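Local coordinates for protein erythrocyte binding antigen 140 (Plasmodium falciparum, PDB 4GF2) that probably binds a host receptor on the erythrocyte surface during invasion, this chain being the part that holds its two Duffy binding domains, at residues P37-Q42 and K72-K77; N88-S93 and G160-E165; L196-K201 and D277-R282; D301-I306 and M457-K462; Q377-K382 and C392-N397. The protein carries 3 engineered substitutions. All blocks are in the same frame, centred on the assembly; numbering follows the deposited sequence.

Contact 1: P37-Q42 and K72-K77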
# COMPACT_ATOMS: atom_id res chain seq x y z
N PRO A 37 -2.98 -22.16 -20.26
CA PRO A 37 -2.80 -20.98 -21.10
C PRO A 37 -4.03 -20.73 -21.98
O PRO A 37 -4.66 -21.68 -22.44
CB PRO A 37 -1.59 -21.35 -21.96
CG PRO A 37 -1.63 -22.83 -22.05
CD PRO A 37 -2.21 -23.32 -20.75
N ASP A 38 -4.36 -19.46 -22.19
CA ASP A 38 -5.52 -19.13 -23.00
C ASP A 38 -5.36 -19.71 -24.41
O ASP A 38 -6.34 -20.05 -25.08
CB ASP A 38 -5.70 -17.61 -23.07
CG ASP A 38 -7.13 -17.20 -23.35
OD1 ASP A 38 -8.04 -17.99 -23.02
OD2 ASP A 38 -7.34 -16.10 -23.90
N ARG A 39 -4.11 -19.85 -24.85
CA ARG A 39 -3.85 -20.44 -26.16
C ARG A 39 -4.45 -21.84 -26.23
O ARG A 39 -5.01 -22.23 -27.25
CB ARG A 39 -2.35 -20.50 -26.44
CG ARG A 39 -2.01 -21.13 -27.80
CD ARG A 39 -0.55 -21.55 -27.89
NE ARG A 39 -0.13 -22.27 -26.69
CZ ARG A 39 -0.46 -23.52 -26.40
NH1 ARG A 39 -1.23 -24.23 -27.22
NH2 ARG A 39 -0.02 -24.07 -25.28
N LYS A 40 -4.33 -22.59 -25.14
CA LYS A 40 -4.89 -23.94 -25.07
C LYS A 40 -6.41 -23.90 -24.97
O LYS A 40 -7.10 -24.70 -25.58
CB LYS A 40 -4.31 -24.70 -23.87
CG LYS A 40 -4.94 -26.07 -23.63
CD LYS A 40 -4.74 -26.98 -24.84
CE LYS A 40 -5.13 -28.42 -24.53
NZ LYS A 40 -6.59 -28.58 -24.29
N ILE A 41 -6.93 -22.96 -24.19
CA ILE A 41 -8.37 -22.80 -24.05
C ILE A 41 -9.03 -22.58 -25.41
O ILE A 41 -10.13 -23.08 -25.66
CB ILE A 41 -8.71 -21.63 -23.11
CG1 ILE A 41 -8.36 -22.01 -21.67
CG2 ILE A 41 -10.19 -21.27 -23.19
CD1 ILE A 41 -8.41 -20.86 -20.71
N GLN A 42 -8.35 -21.86 -26.30
CA GLN A 42 -8.92 -21.51 -27.60
C GLN A 42 -8.43 -22.39 -28.74
O GLN A 42 -8.68 -22.10 -29.91
CB GLN A 42 -8.64 -20.05 -27.92
CG GLN A 42 -9.33 -19.07 -26.99
CD GLN A 42 -9.47 -17.69 -27.60
OE1 GLN A 42 -8.49 -16.96 -27.75
NE2 GLN A 42 -10.70 -17.33 -27.95
N LYS A 72 -3.72 -20.56 -39.09
CA LYS A 72 -4.25 -19.30 -39.61
C LYS A 72 -4.63 -18.36 -38.48
O LYS A 72 -4.26 -17.18 -38.47
CB LYS A 72 -5.50 -19.54 -40.46
CG LYS A 72 -5.27 -20.18 -41.81
CD LYS A 72 -6.54 -20.14 -42.65
CE LYS A 72 -6.41 -20.95 -43.92
NZ LYS A 72 -7.65 -20.85 -44.75
N LEU A 73 -5.40 -18.88 -37.53
CA LEU A 73 -5.93 -18.05 -36.46
C LEU A 73 -4.80 -17.54 -35.57
O LEU A 73 -4.84 -16.41 -35.09
CB LEU A 73 -6.97 -18.84 -35.65
CG LEU A 73 -8.25 -19.15 -36.42
CD1 LEU A 73 -9.17 -20.07 -35.63
CD2 LEU A 73 -8.99 -17.88 -36.79
N LEU A 74 -3.77 -18.36 -35.38
CA LEU A 74 -2.59 -17.94 -34.64
C LEU A 74 -1.86 -16.85 -35.40
O LEU A 74 -1.32 -15.92 -34.80
CB LEU A 74 -1.65 -19.12 -34.40
CG LEU A 74 -2.06 -20.12 -33.31
CD1 LEU A 74 -1.06 -21.26 -33.25
CD2 LEU A 74 -2.19 -19.43 -31.95
N TYR A 75 -1.83 -16.96 -36.72
CA TYR A 75 -1.15 -15.96 -37.52
C TYR A 75 -1.85 -14.62 -37.38
O TYR A 75 -1.20 -13.60 -37.18
CB TYR A 75 -1.09 -16.36 -39.00
CG TYR A 75 -0.43 -15.30 -39.85
CD1 TYR A 75 0.95 -15.26 -39.98
CD2 TYR A 75 -1.18 -14.33 -40.49
CE1 TYR A 75 1.56 -14.28 -40.74
CE2 TYR A 75 -0.58 -13.35 -41.26
CZ TYR A 75 0.79 -13.33 -41.38
OH TYR A 75 1.40 -12.36 -42.14
N ASN A 76 -3.17 -14.62 -37.47
CA ASN A 76 -3.93 -13.38 -37.29
C ASN A 76 -3.75 -12.83 -35.89
O ASN A 76 -3.69 -11.61 -35.69
CB ASN A 76 -5.42 -13.63 -37.55
CG ASN A 76 -5.70 -13.98 -38.99
OD1 ASN A 76 -4.87 -13.77 -39.87
ND2 ASN A 76 -6.89 -14.52 -39.25
N LYS A 77 -3.65 -13.72 -34.92
CA LYS A 77 -3.45 -13.33 -33.53
C LYS A 77 -2.13 -12.59 -33.37
O LYS A 77 -2.07 -11.55 -32.72
CB LYS A 77 -3.46 -14.57 -32.64
CG LYS A 77 -3.21 -14.27 -31.17
CD LYS A 77 -3.03 -15.57 -30.39
CE LYS A 77 -2.60 -15.32 -28.96
NZ LYS A 77 -2.19 -16.58 -28.29
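Arg39, Leu74 and Lys77 make a small, buried packing contact between the short helix 38-41 and the last turns of the long helix 56-78, inside the first Duffy binding domain. The two backbones stay well apart, Arg39 CA lying 8.9 Å from Leu74 CA, and the side chains bridge the gap. The aliphatic base of Arg39 does the touching on its side: CG meets Leu74 CD2 at 4.5 Å, and CB meets Lys77 NZ at 4.3 Å. Lys77 is almost fully extended from a trans chi1 (178°), which carries its ammonium group across to the short helix. No hydrogen bond joins the two segments, and the two cationic ends stay apart, with Arg39 NE 6.3 Å from Lys77 NZ. Each has acids of its own: Lys77 pairs with Glu89, while the Arg39 guanidinium forms salt bridges with Asp96 and Glu182. These acids probably offset the two buried positive charges and hold the groups in place. Helix 83-101 supplies Glu89 and Asp96 and packs Phe86 on Leu74, whereas strand 23-27 lies against the short helix through Ile24, which touches Asp38 and Ile41.

Contact 2: N88-S93 and G160-E165. Engineered in segment 160-165: Ala163 (natural residue Ser).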
# COMPACT_ATOMS: atom_id res chain seq x y z
N ASN A 88 6.61 -20.01 -31.71
CA ASN A 88 6.44 -20.79 -30.50
C ASN A 88 5.01 -21.27 -30.28
O ASN A 88 4.79 -22.37 -29.78
CB ASN A 88 6.93 -20.00 -29.29
CG ASN A 88 8.42 -19.74 -29.33
OD1 ASN A 88 9.15 -20.43 -30.02
ND2 ASN A 88 8.86 -18.72 -28.61
N GLU A 89 4.04 -20.44 -30.66
CA GLU A 89 2.64 -20.79 -30.45
C GLU A 89 2.19 -21.86 -31.44
O GLU A 89 1.37 -22.72 -31.10
CB GLU A 89 1.76 -19.54 -30.50
CG GLU A 89 2.08 -18.56 -29.37
CD GLU A 89 1.09 -17.41 -29.24
OE1 GLU A 89 0.05 -17.43 -29.92
OE2 GLU A 89 1.34 -16.49 -28.44
N LEU A 90 2.73 -21.83 -32.66
CA LEU A 90 2.49 -22.91 -33.61
C LEU A 90 2.91 -24.23 -32.99
O LEU A 90 2.15 -25.20 -32.97
CB LEU A 90 3.28 -22.70 -34.90
CG LEU A 90 2.67 -21.84 -36.00
CD1 LEU A 90 3.68 -21.65 -37.10
CD2 LEU A 90 1.39 -22.46 -36.56
N ARG A 91 4.13 -24.25 -32.48
CA ARG A 91 4.73 -25.45 -31.94
C ARG A 91 3.98 -25.92 -30.70
O ARG A 91 3.66 -27.10 -30.56
CB ARG A 91 6.21 -25.21 -31.61
CG ARG A 91 7.03 -24.73 -32.81
CD ARG A 91 8.44 -24.30 -32.41
NE ARG A 91 9.24 -25.44 -31.98
CZ ARG A 91 9.82 -26.30 -32.81
NH1 ARG A 91 9.70 -26.16 -34.12
NH2 ARG A 91 10.53 -27.31 -32.32
N ASN A 92 3.68 -24.98 -29.81
CA ASN A 92 3.04 -25.33 -28.55
C ASN A 92 1.61 -25.80 -28.74
O ASN A 92 1.11 -26.62 -27.97
CB ASN A 92 3.10 -24.16 -27.57
CG ASN A 92 4.49 -23.92 -27.06
OD1 ASN A 92 5.36 -24.78 -27.17
ND2 ASN A 92 4.73 -22.74 -26.49
N SER A 93 0.94 -25.28 -29.76
CA SER A 93 -0.41 -25.74 -30.05
C SER A 93 -0.37 -27.13 -30.68
O SER A 93 -1.24 -27.95 -30.40
CB SER A 93 -1.15 -24.76 -30.95
OG SER A 93 -1.78 -23.76 -30.17
N GLY A 160 6.94 -19.88 -44.73
CA GLY A 160 7.69 -18.70 -45.09
C GLY A 160 7.67 -17.60 -44.04
O GLY A 160 8.50 -16.69 -44.08
N ASN A 161 6.72 -17.66 -43.11
CA ASN A 161 6.60 -16.62 -42.08
C ASN A 161 7.36 -16.94 -40.81
O ASN A 161 7.31 -16.17 -39.85
CB ASN A 161 5.13 -16.40 -41.73
CG ASN A 161 4.28 -16.14 -42.95
OD1 ASN A 161 3.60 -17.04 -43.45
ND2 ASN A 161 4.32 -14.91 -43.45
N ILE A 162 8.06 -18.06 -40.79
CA ILE A 162 8.80 -18.48 -39.61
C ILE A 162 10.21 -18.89 -40.02
O ILE A 162 10.47 -19.17 -41.19
CB ILE A 162 8.10 -19.65 -38.89
CG1 ILE A 162 8.02 -20.87 -39.81
CG2 ILE A 162 6.71 -19.24 -38.44
CD1 ILE A 162 7.27 -22.04 -39.23
N ALA A 163 11.11 -18.91 -39.04
CA ALA A 163 12.49 -19.29 -39.28
C ALA A 163 12.57 -20.71 -39.84
O ALA A 163 11.70 -21.54 -39.57
CB ALA A 163 13.30 -19.19 -37.99
N LYS A 164 13.61 -20.97 -40.63
CA LYS A 164 13.83 -22.29 -41.21
C LYS A 164 13.73 -23.36 -40.12
O LYS A 164 13.10 -24.40 -40.31
CB LYS A 164 15.20 -22.33 -41.88
CG LYS A 164 15.67 -23.70 -42.34
CD LYS A 164 17.10 -23.62 -42.84
CE LYS A 164 17.65 -24.98 -43.25
NZ LYS A 164 19.07 -24.90 -43.68
N GLU A 165 14.33 -23.08 -38.97
CA GLU A 165 14.46 -24.07 -37.91
C GLU A 165 13.14 -24.32 -37.18
O GLU A 165 12.96 -25.36 -36.56
CB GLU A 165 15.55 -23.66 -36.90
CG GLU A 165 15.90 -22.17 -36.87
CD GLU A 165 16.78 -21.73 -38.04
OE1 GLU A 165 16.66 -20.57 -38.47
OE2 GLU A 165 17.58 -22.56 -38.53
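Leu90 and Arg91 face Ile162 and Glu165 where the regular helix 83-101 meets an irregular connection, in which two short 3-10 turns flank an extended backbone at Ile162 and Ala163. No hydrogen bond passes between the segments. Their apolar contact is made by branch ends: Leu90 CD1 sits 4.1 Å from Ile162 CG2 and 4.2 Å from Ile162 CD1, so one methyl group is met by two ends of the isoleucine. The two side chains slant across one another. Ile162 has its CG1 wedged between the backbone N and the carbonyl carbon (chi1 62°), with CG2 beside the backbone N; both CG2 and the CD1 at the end of the other branch then reach the same leucine methyl. Leu90 also rests on Ala71 of helix 56-78. The contact lies at the edge of the helical body of the first Duffy binding domain, where the long loop between helices 132-155 and 175-202 folds back over helix 83-101. Ala163, engineered in place of the natural serine, lies in the exposed extended part of this loop, next to Ile162. Arg91 reaches the next part of the loop. Its chain bends at chi3 (68°), and NH1 comes within 4.1 Å of Glu165 O, approaching obliquely and without a hydrogen bond. The same nitrogen instead holds the loop by the carbonyl of Ile168, with weaker help from that of Cys166, while NE is hydrogen-bonded to a glycerol, probably from the crystallisation liquor.

Contact 3: L196-K201 and D277-R282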
# COMPACT_ATOMS: atom_id res chain seq x y z
N LEU A 196 10.07 -1.63 -18.33
CA LEU A 196 10.46 -0.53 -19.21
C LEU A 196 9.52 0.64 -19.01
O LEU A 196 9.94 1.80 -19.01
CB LEU A 196 10.47 -0.97 -20.68
CG LEU A 196 11.60 -1.91 -21.09
CD1 LEU A 196 11.51 -2.23 -22.58
CD2 LEU A 196 12.97 -1.32 -20.76
N ASN A 197 8.23 0.36 -18.84
CA ASN A 197 7.28 1.40 -18.50
C ASN A 197 7.69 2.11 -17.21
O ASN A 197 7.61 3.33 -17.11
CB ASN A 197 5.87 0.82 -18.36
CG ASN A 197 5.25 0.47 -19.69
OD1 ASN A 197 5.54 1.10 -20.71
ND2 ASN A 197 4.39 -0.54 -19.69
N ILE A 198 8.15 1.34 -16.23
CA ILE A 198 8.61 1.91 -14.97
C ILE A 198 9.77 2.88 -15.20
O ILE A 198 9.79 3.97 -14.64
CB ILE A 198 9.05 0.83 -13.97
CG1 ILE A 198 7.83 0.10 -13.42
CG2 ILE A 198 9.85 1.44 -12.84
CD1 ILE A 198 8.17 -1.09 -12.54
N LYS A 199 10.73 2.48 -16.03
CA LYS A 199 11.87 3.34 -16.34
C LYS A 199 11.40 4.61 -17.02
O LYS A 199 11.77 5.72 -16.62
CB LYS A 199 12.87 2.62 -17.25
CG LYS A 199 13.56 1.42 -16.62
CD LYS A 199 15.02 1.34 -17.05
CE LYS A 199 15.61 -0.03 -16.74
NZ LYS A 199 17.09 -0.05 -16.85
N ASP A 200 10.58 4.44 -18.05
CA ASP A 200 10.07 5.56 -18.83
C ASP A 200 9.43 6.63 -17.95
O ASP A 200 9.72 7.82 -18.09
CB ASP A 200 9.04 5.05 -19.84
CG ASP A 200 8.53 6.15 -20.75
OD1 ASP A 200 9.36 6.87 -21.34
OD2 ASP A 200 7.29 6.29 -20.86
N LYS A 201 8.56 6.21 -17.03
CA LYS A 201 7.77 7.14 -16.23
C LYS A 201 8.48 7.57 -14.95
O LYS A 201 8.23 8.66 -14.43
CB LYS A 201 6.42 6.52 -15.89
CG LYS A 201 5.61 6.10 -17.10
CD LYS A 201 5.61 7.18 -18.18
CE LYS A 201 4.73 6.81 -19.36
NZ LYS A 201 3.28 6.97 -19.04
N ASP A 277 14.51 1.29 -5.88
CA ASP A 277 15.16 2.54 -6.24
C ASP A 277 14.28 3.42 -7.13
O ASP A 277 14.41 4.65 -7.11
CB ASP A 277 16.48 2.27 -6.97
CG ASP A 277 17.52 1.59 -6.09
OD1 ASP A 277 17.43 1.72 -4.85
OD2 ASP A 277 18.42 0.94 -6.65
N LEU A 278 13.41 2.81 -7.91
CA LEU A 278 12.61 3.54 -8.88
C LEU A 278 11.16 3.73 -8.46
O LEU A 278 10.47 4.61 -8.99
CB LEU A 278 12.64 2.84 -10.24
CG LEU A 278 13.98 2.83 -10.99
CD1 LEU A 278 13.80 2.15 -12.34
CD2 LEU A 278 14.52 4.24 -11.17
N CYS A 279 10.69 2.91 -7.53
CA CYS A 279 9.27 2.86 -7.22
C CYS A 279 8.92 3.23 -5.79
O CYS A 279 7.74 3.34 -5.45
CB CYS A 279 8.72 1.48 -7.55
SG CYS A 279 8.66 1.13 -9.32
N ASP A 280 9.93 3.41 -4.94
CA ASP A 280 9.70 3.91 -3.59
C ASP A 280 9.77 5.44 -3.58
O ASP A 280 10.79 6.01 -3.98
CB ASP A 280 10.73 3.35 -2.61
CG ASP A 280 10.43 1.92 -2.21
OD1 ASP A 280 9.53 1.30 -2.82
OD2 ASP A 280 11.11 1.41 -1.29
N CYS A 281 8.70 6.08 -3.15
CA CYS A 281 8.71 7.52 -2.93
C CYS A 281 9.65 7.81 -1.76
O CYS A 281 9.39 7.43 -0.62
CB CYS A 281 7.30 8.04 -2.64
SG CYS A 281 7.23 9.77 -2.09
N ARG A 282 10.74 8.51 -2.05
CA ARG A 282 11.83 8.64 -1.09
C ARG A 282 11.53 9.56 0.09
O ARG A 282 12.24 9.52 1.09
CB ARG A 282 13.12 9.06 -1.80
CG ARG A 282 13.75 7.92 -2.58
CD ARG A 282 14.89 8.37 -3.49
NE ARG A 282 15.35 7.27 -4.33
CZ ARG A 282 16.26 7.38 -5.29
NH1 ARG A 282 16.82 8.55 -5.57
NH2 ARG A 282 16.61 6.31 -5.99
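Ile198 points from helix 175-202 toward the end of helix 273-279, where its gamma-branch meets both Leu278 and Cys279. Ile198 CG2 lies 3.7 Å from Cys279 SG and 4.0 Å from Leu278 CD1, so a single methyl fits against a sulfur and a leucine branch. The other arm, bent toward the backbone N (chi1 -73°), lays CD1 beside the same sulfur, 3.9 Å from Cys279 SG. The sulfur is thus touched by both branches of the isoleucine. Leu278 runs aslant to Ile198 and offers its base as well as its end, with CB 4.1 Å from Ile198 CG2. Lys199, exposed, adds its aliphatic stem, CG resting 4.3 Å from Leu278 CD1. The backbones come nearest at Ile198 and Leu278, their CA atoms being 7.5 Å apart, and no hydrogen bond links the segments. Pro218 and Tyr222 of helix 213-242 also touch Ile198. The packing bears on one disulfide, Cys279 to Cys219; the nearby Cys281 to Cys211 bond is a second tie between this part of the chain and the start of helix 213-242, a disulfide-braced helical arrangement of the kind found in Duffy binding-like domains.

Contact 4: D301-I306 and M457-K462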
# COMPACT_ATOMS: atom_id res chain seq x y z
N ASP A 301 19.67 8.92 17.02
CA ASP A 301 20.42 9.94 16.31
C ASP A 301 20.04 9.97 14.84
O ASP A 301 19.85 11.04 14.25
CB ASP A 301 21.92 9.71 16.46
CG ASP A 301 22.38 9.76 17.91
OD1 ASP A 301 21.76 10.50 18.69
OD2 ASP A 301 23.34 9.04 18.25
N ILE A 302 19.92 8.79 14.24
CA ILE A 302 19.57 8.69 12.83
C ILE A 302 18.11 9.04 12.62
O ILE A 302 17.76 9.82 11.73
CB ILE A 302 19.84 7.28 12.28
CG1 ILE A 302 21.33 6.94 12.43
CG2 ILE A 302 19.41 7.18 10.83
CD1 ILE A 302 21.68 5.52 12.04
N ALA A 303 17.24 8.46 13.44
CA ALA A 303 15.82 8.77 13.37
C ALA A 303 15.57 10.26 13.55
O ALA A 303 14.58 10.80 13.06
CB ALA A 303 15.05 7.98 14.42
N SER A 304 16.48 10.94 14.25
CA SER A 304 16.32 12.37 14.53
C SER A 304 16.84 13.26 13.41
O SER A 304 16.40 14.39 13.25
CB SER A 304 17.03 12.73 15.84
OG SER A 304 16.43 12.09 16.95
N GLN A 305 17.80 12.75 12.63
CA GLN A 305 18.40 13.55 11.56
C GLN A 305 17.38 13.80 10.45
O GLN A 305 16.78 12.87 9.92
CB GLN A 305 19.65 12.86 11.01
CG GLN A 305 20.42 13.71 10.01
CD GLN A 305 21.80 13.15 9.71
OE1 GLN A 305 22.42 12.51 10.55
NE2 GLN A 305 22.29 13.41 8.50
N ILE A 306 17.20 15.07 10.10
CA ILE A 306 16.18 15.47 9.14
C ILE A 306 16.74 15.69 7.74
O ILE A 306 17.80 16.30 7.58
CB ILE A 306 15.47 16.76 9.60
CG1 ILE A 306 14.77 16.53 10.93
CG2 ILE A 306 14.47 17.22 8.55
CD1 ILE A 306 14.01 17.73 11.45
N MET A 457 6.83 7.37 15.39
CA MET A 457 6.95 8.63 16.12
C MET A 457 7.84 8.47 17.34
O MET A 457 8.55 9.40 17.72
CB MET A 457 5.57 9.14 16.55
CG MET A 457 4.68 9.57 15.40
SD MET A 457 3.17 10.38 15.99
CE MET A 457 3.80 11.98 16.47
N SER A 458 7.81 7.29 17.94
CA SER A 458 8.57 7.03 19.16
C SER A 458 10.05 6.81 18.85
O SER A 458 10.87 6.72 19.77
CB SER A 458 8.01 5.81 19.89
OG SER A 458 8.11 4.64 19.09
N ALA A 459 10.38 6.73 17.57
CA ALA A 459 11.75 6.46 17.15
C ALA A 459 12.70 7.61 17.44
O ALA A 459 13.91 7.43 17.48
CB ALA A 459 11.78 6.13 15.67
N VAL A 460 12.14 8.80 17.65
CA VAL A 460 12.97 9.98 17.90
C VAL A 460 13.26 10.21 19.38
O VAL A 460 13.90 11.20 19.75
CB VAL A 460 12.33 11.25 17.32
CG1 VAL A 460 12.02 11.07 15.84
CG2 VAL A 460 11.07 11.61 18.10
N LEU A 461 12.82 9.28 20.23
CA LEU A 461 13.00 9.42 21.67
C LEU A 461 14.08 8.48 22.21
O LEU A 461 14.16 7.32 21.81
CB LEU A 461 11.68 9.12 22.39
CG LEU A 461 10.49 10.01 22.03
CD1 LEU A 461 9.21 9.40 22.57
CD2 LEU A 461 10.69 11.42 22.57
N LYS A 462 14.89 8.98 23.13
CA LYS A 462 15.82 8.13 23.87
C LYS A 462 14.99 7.22 24.76
O LYS A 462 13.95 7.64 25.28
CB LYS A 462 16.76 8.97 24.73
CG LYS A 462 17.63 9.95 23.95
CD LYS A 462 18.49 10.77 24.90
CE LYS A 462 19.34 11.80 24.17
NZ LYS A 462 20.13 12.65 25.10
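The end of the short helix 300-304 packs here against the turn that follows helix 435-457, on the helical body of the second Duffy binding domain. The backbones lie close, with Ser304 CA and Val460 CA 5.3 Å apart, which the small residues at the centre permit. Ala303 points its methyl toward the turn: CB stands 3.3 Å from Ala459 O and 4.0 Å from Ala459 CB, so it meets both a carbonyl oxygen and a second methyl. Phe291 of helix 285-293 touches both alanines and extends this small apolar patch. Val460 also takes part, its CG1 lying 3.8 Å from Ala303 O. That methyl is turned beside the backbone N (chi1 -55°), and the valine side chain also rests on Ala376 of helix 361-382. Ser304 OG comes only to 3.9 Å of Val460 O; its hydrogen bonds run to Val300 O within its own helix and to Lys380 NZ. Lys380 also bonds Val460 O, and Gln377 NE2 bonds Ala303 O, so helix 361-382 supplies polar links on both sides of the interface. Direct contact between the segments is therefore van der Waals packing alone, while carbonyl oxygens of both Ala303 and Val460 find their donors on a third element, which joins the helix end and the turn indirectly.

Contact 5: Q377-K382 and C392-N397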
# COMPACT_ATOMS: atom_id res chain seq x y z
N GLN A 377 10.04 14.22 14.02
CA GLN A 377 11.36 14.80 13.80
C GLN A 377 11.35 16.30 14.06
O GLN A 377 12.22 16.82 14.76
CB GLN A 377 11.83 14.53 12.37
CG GLN A 377 12.29 13.11 12.11
CD GLN A 377 12.72 12.92 10.66
OE1 GLN A 377 12.11 13.47 9.75
NE2 GLN A 377 13.79 12.15 10.45
N LEU A 378 10.36 16.99 13.50
CA LEU A 378 10.25 18.44 13.66
C LEU A 378 10.10 18.82 15.12
O LEU A 378 10.72 19.79 15.58
CB LEU A 378 9.07 18.97 12.87
CG LEU A 378 9.23 18.86 11.36
CD1 LEU A 378 7.95 19.26 10.67
CD2 LEU A 378 10.38 19.73 10.91
N LEU A 379 9.28 18.08 15.84
CA LEU A 379 9.11 18.29 17.27
C LEU A 379 10.42 18.04 18.00
O LEU A 379 10.86 18.86 18.81
CB LEU A 379 8.02 17.38 17.83
CG LEU A 379 6.58 17.75 17.46
CD1 LEU A 379 5.63 16.67 17.94
CD2 LEU A 379 6.19 19.10 18.04
N LYS A 380 11.06 16.92 17.69
CA LYS A 380 12.33 16.57 18.31
C LYS A 380 13.34 17.68 18.08
O LYS A 380 14.12 18.03 18.97
CB LYS A 380 12.86 15.25 17.76
CG LYS A 380 14.25 14.87 18.27
CD LYS A 380 14.29 14.80 19.78
CE LYS A 380 15.65 14.35 20.29
NZ LYS A 380 15.96 12.94 19.91
N TYR A 381 13.33 18.25 16.88
CA TYR A 381 14.28 19.29 16.52
C TYR A 381 13.99 20.58 17.29
O TYR A 381 14.91 21.28 17.71
CB TYR A 381 14.24 19.56 15.02
CG TYR A 381 15.22 20.63 14.58
CD1 TYR A 381 16.57 20.34 14.41
CD2 TYR A 381 14.80 21.93 14.34
CE1 TYR A 381 17.47 21.31 14.02
CE2 TYR A 381 15.69 22.91 13.94
CZ TYR A 381 17.02 22.59 13.78
OH TYR A 381 17.91 23.56 13.38
N LYS A 382 12.71 20.88 17.48
CA LYS A 382 12.31 22.11 18.15
C LYS A 382 12.61 22.04 19.64
O LYS A 382 13.05 23.02 20.24
CB LYS A 382 10.82 22.37 17.94
CG LYS A 382 10.31 23.64 18.61
CD LYS A 382 11.02 24.88 18.07
CE LYS A 382 10.58 26.14 18.79
NZ LYS A 382 9.13 26.43 18.61
N CYS A 392 8.68 13.24 25.60
CA CYS A 392 7.74 12.13 25.51
C CYS A 392 6.31 12.63 25.40
O CYS A 392 5.57 12.23 24.50
CB CYS A 392 7.88 11.22 26.73
SG CYS A 392 6.60 9.95 26.81
N SER A 393 5.91 13.50 26.33
CA SER A 393 4.54 13.99 26.36
C SER A 393 4.20 14.85 25.14
O SER A 393 3.08 14.83 24.66
CB SER A 393 4.26 14.75 27.66
OG SER A 393 5.19 15.80 27.87
N ILE A 394 5.18 15.60 24.65
CA ILE A 394 4.97 16.44 23.47
C ILE A 394 4.71 15.61 22.22
O ILE A 394 3.90 15.99 21.37
CB ILE A 394 6.19 17.35 23.21
CG1 ILE A 394 6.29 18.42 24.30
CG2 ILE A 394 6.06 18.02 21.85
CD1 ILE A 394 7.52 19.30 24.18
N ILE A 395 5.39 14.47 22.11
CA ILE A 395 5.20 13.58 20.97
C ILE A 395 3.81 12.96 21.05
O ILE A 395 3.13 12.80 20.03
CB ILE A 395 6.26 12.46 20.94
CG1 ILE A 395 7.64 13.02 20.60
CG2 ILE A 395 5.88 11.37 19.94
CD1 ILE A 395 7.74 13.62 19.22
N GLN A 396 3.38 12.62 22.26
CA GLN A 396 2.08 12.01 22.46
C GLN A 396 0.95 12.99 22.16
O GLN A 396 -0.11 12.59 21.69
CB GLN A 396 1.94 11.48 23.89
CG GLN A 396 2.67 10.18 24.13
CD GLN A 396 2.31 9.54 25.46
OE1 GLN A 396 1.41 9.99 26.16
NE2 GLN A 396 3.02 8.47 25.81
N ASN A 397 1.19 14.27 22.43
CA ASN A 397 0.20 15.31 22.10
C ASN A 397 -0.17 15.28 20.62
O ASN A 397 -1.35 15.22 20.27
CB ASN A 397 0.71 16.70 22.49
CG ASN A 397 0.69 16.94 24.00
OD1 ASN A 397 -0.05 16.29 24.74
ND2 ASN A 397 1.49 17.90 24.45
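Leu379 turns CG beside its backbone N (chi1 -73°) and sends both methyls toward helix 388-407, where Ile395 folds its CG1 arm back at chi2 (-64°) to bring CD1 into the meeting place. The result is a contact between the end methyls: Leu379 CD1 lies 3.9 Å from Ile395 CD1, which also rests 4.0 Å from Leu379 CB. The second leucine branch engages the preceding residue, CD2 sitting 4.0 Å from Ile394 CG2. Leu379 CD1 further approaches the backbone, 3.9 Å from Ile394 O. One leucine thus sits against two consecutive isoleucines, crossing each at a slant, with a different methyl serving each as its nearest side-chain partner. Between the two segments the backbones come nearest at Leu379 CA and Ile395 CA, 7.2 Å apart. Helices 361-382 and 388-407 follow one another in the chain, joined by a short connection, and meet here at a steep angle within the second Duffy binding domain. Trp454 and Met457 of helix 435-457 also touch Ile395, and Ser398 touches Leu379; the disulfide of Cys392 with Cys467 ties helix 388-407 to the chain beyond helix 435-457. With no hydrogen bond or ionic pair between the segments, cohesion between them comes from hydrocarbon packing, mostly buried, and from this side even the carbonyl oxygen of Ile394 receives a leucine methyl and no polar donor.

From the N terminus, contact 1 closes a loop of 29 residues between helix 38-41 and helix 56-78. Contact 2 opens next, on helix 83-101, and closes a longer one; the two adjoin within the first Duffy binding domain, on helices that follow each other. Contact 3 follows in series, tying helix 175-202 to helix 273-279 nearer the middle of the chain, and touches no other contact. Contact 4 closes a loop of 150 residues, tying helix 300-304 to the turn after helix 435-457. Contact 5 is nested inside that loop, its two successive helices lying against contact 4, with helix 361-382 bonded to both of that contact's segments. Contacts 1 and 5 lie about 63 Å apart, centre to centre, on opposite sides of the chain's centre.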